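Long-range contact in putative acetyltransferase (Nocardia farcinica, PDB 3D9W), which probably transfers acetyl groups from acetyl-CoA to arylamines: residues Thr219-Leu224 with Val234-Thr239. Residues are numbered along the deposited sequence; the frame is centred on the assembly and turned at random.
Sequences TTRPFL and VLDGLT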
loop_
_atom_site.group_PDB
_atom_site.type_symbol
_atom_site.label_atom_id
_atom_site.label_comp_id
_atom_site.label_asym_id
_atom_site.label_seq_id
_atom_site.Cartn_x
_atom_site.Cartn_y
_atom_site.Cartn_z
ATOM N N THR A 219 1.029 2.544 15.161
ATOM C CA THR A 219 2.111 3.062 15.987
ATOM C C THR A 219 2.481 2.107 17.104
ATOM O O THR A 219 3.535 2.231 17.729
ATOM C CB THR A 219 1.697 4.377 16.632
ATOM O OG1 THR A 219 0.508 4.157 17.396
ATOM C CG2 THR A 219 1.421 5.439 15.568
ATOM N N THR A 220 1.608 1.145 17.352
ATOM C CA THR A 220 1.822 0.196 18.428
ATOM C C THR A 220 2.827 -0.920 18.114
ATOM O O THR A 220 4.031 -0.717 18.259
ATOM C CB THR A 220 0.469 -0.387 18.859
ATOM O OG1 THR A 220 -0.102 -1.147 17.782
ATOM C CG2 THR A 220 -0.489 0.762 19.228
ATOM N N ARG A 221 2.345 -2.090 17.696
ATOM C CA ARG A 221 3.234 -3.212 17.384
ATOM C C ARG A 221 3.589 -3.364 15.901
ATOM O O ARG A 221 2.986 -2.741 15.018
ATOM C CB ARG A 221 2.622 -4.533 17.852
ATOM C CG ARG A 221 1.327 -4.911 17.143
ATOM C CD ARG A 221 0.188 -4.745 18.104
ATOM N NE ARG A 221 -1.045 -5.347 17.624
ATOM C CZ ARG A 221 -2.129 -5.506 18.382
ATOM N NH1 ARG A 221 -2.112 -5.104 19.659
ATOM N NH2 ARG A 221 -3.232 -6.052 17.862
ATOM N N PRO A 222 4.583 -4.208 15.615
ATOM C CA PRO A 222 5.025 -4.460 14.252
ATOM C C PRO A 222 3.885 -4.984 13.398
ATOM O O PRO A 222 3.067 -5.781 13.859
ATOM C CB PRO A 222 6.107 -5.507 14.445
ATOM C CG PRO A 222 6.725 -5.076 15.687
ATOM C CD PRO A 222 5.527 -4.805 16.567
ATOM N N PHE A 223 3.824 -4.510 12.160
ATOM C CA PHE A 223 2.815 -4.962 11.214
ATOM C C PHE A 223 3.477 -4.985 9.837
ATOM O O PHE A 223 3.663 -3.944 9.203
ATOM C CB PHE A 223 1.607 -4.034 11.211
ATOM C CG PHE A 223 0.460 -4.566 10.418
ATOM C CD1 PHE A 223 -0.259 -5.666 10.866
ATOM C CD2 PHE A 223 0.139 -4.014 9.186
ATOM C CE1 PHE A 223 -1.273 -6.212 10.098
ATOM C CE2 PHE A 223 -0.871 -4.551 8.411
ATOM C CZ PHE A 223 -1.578 -5.652 8.865
ATOM N N LEU A 224 3.841 -6.178 9.383
ATOM C CA LEU A 224 4.517 -6.330 8.103
ATOM C C LEU A 224 3.772 -7.211 7.104
ATOM O O LEU A 224 3.171 -8.230 7.459
ATOM C CB LEU A 224 5.907 -6.928 8.328
ATOM C CG LEU A 224 6.713 -6.406 9.516
ATOM C CD1 LEU A 224 8.018 -7.172 9.636
ATOM C CD2 LEU A 224 6.968 -4.923 9.335
ATOM N N VAL A 234 2.071 -12.047 6.165
ATOM C CA VAL A 234 1.684 -10.990 7.092
ATOM C C VAL A 234 2.210 -11.251 8.499
ATOM O O VAL A 234 2.082 -12.356 9.026
ATOM C CB VAL A 234 0.142 -10.836 7.189
ATOM C CG1 VAL A 234 -0.216 -9.806 8.258
ATOM C CG2 VAL A 234 -0.424 -10.414 5.854
ATOM N N LEU A 235 2.817 -10.228 9.092
ATOM C CA LEU A 235 3.300 -10.325 10.466
ATOM C C LEU A 235 2.491 -9.330 11.293
ATOM O O LEU A 235 2.614 -8.124 11.112
ATOM C CB LEU A 235 4.788 -9.989 10.581
ATOM C CG LEU A 235 5.240 -10.050 12.046
ATOM C CD1 LEU A 235 4.975 -11.436 12.624
ATOM C CD2 LEU A 235 6.701 -9.719 12.145
ATOM N N ASP A 236 1.654 -9.849 12.186
ATOM C CA ASP A 236 0.801 -9.025 13.036
ATOM C C ASP A 236 1.169 -9.296 14.496
ATOM O O ASP A 236 0.493 -10.058 15.199
ATOM C CB ASP A 236 -0.669 -9.375 12.762
ATOM C CG ASP A 236 -1.646 -8.447 13.474
ATOM O OD1 ASP A 236 -1.303 -7.264 13.714
ATOM O OD2 ASP A 236 -2.775 -8.907 13.767
ATOM N N GLY A 237 2.247 -8.654 14.937
ATOM C CA GLY A 237 2.738 -8.841 16.286
ATOM C C GLY A 237 3.650 -10.045 16.233
ATOM O O GLY A 237 4.712 -9.998 15.618
ATOM N N LEU A 238 3.235 -11.135 16.867
ATOM C CA LEU A 238 4.025 -12.357 16.844
ATOM C C LEU A 238 3.264 -13.438 16.087
ATOM O O LEU A 238 3.580 -14.620 16.183
ATOM C CB LEU A 238 4.329 -12.826 18.263
ATOM C CG LEU A 238 5.263 -11.955 19.092
ATOM C CD1 LEU A 238 5.449 -12.626 20.431
ATOM C CD2 LEU A 238 6.604 -11.781 18.394
ATOM N N THR A 239 2.254 -13.022 15.333
ATOM C CA THR A 239 1.453 -13.956 14.551
ATOM C C THR A 239 1.885 -13.842 13.100
ATOM O O THR A 239 1.798 -12.773 12.502
ATOM C CB THR A 239 -0.041 -13.631 14.668
ATOM O OG1 THR A 239 -0.399 -13.568 16.048
ATOM C CG2 THR A 239 -0.872 -14.696 14.009
HETATM O O HOH W 1 -3.939 -6.324 14.491
#
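The open end of an antiparallel beta hairpin, where strand 223-227 meets strand 232-236, illustrates how one pair of strands can carry two different surfaces. The hairpin forms one side of a four-stranded antiparallel sheet, of which 223-227 is an outermost strand. L224 and L235 make a hydrogen-bonded pair. The L235 N-H gives a nearly straight bond to L224 O (2.6 Å, 166° at the hydrogen), while L224 N reaches L235 O at 2.9 Å, in the carbonyl plane and on a lone pair. Beyond the strand end, G237 N continues the ladder to P222 O at 3.2 Å, a more bent bond that meets the oxygen from above its carbonyl plane. At the phi and psi of G237, a CB would jam against the carbonyl oxygen of D236.

On one face the two leucines lie side by side and point the same way, with L224 CD1 3.8 Å from L235 CD2; helix 259-265 covers this face, I263 against L224 and L259 against L235. F223 and D236, a non-hydrogen-bonded pair, occupy the other face. From F223 CB, chi1 (-171°) sets CG anti to the backbone N, and chi2 then brings the CD1-CE1 edge toward D236: CD1 meets D236 OD1 and lies near L235 O, at an oblique angle to the ring, and CE1 is also nearest OD1, with D236 CG and V234 CG1 both just beyond it. Ring and carboxylate planes stand almost perpendicular, 89° apart, with OD1 near the ring plane, so the partly positive C-H edge probably favours the anionic oxygen. R221 lies beyond salt-bridge range of D236; a water donates to D236 OD1 and accepts a weak bond from R221 NH2. That same OD1 sits 3.4 Å from F223 CD1.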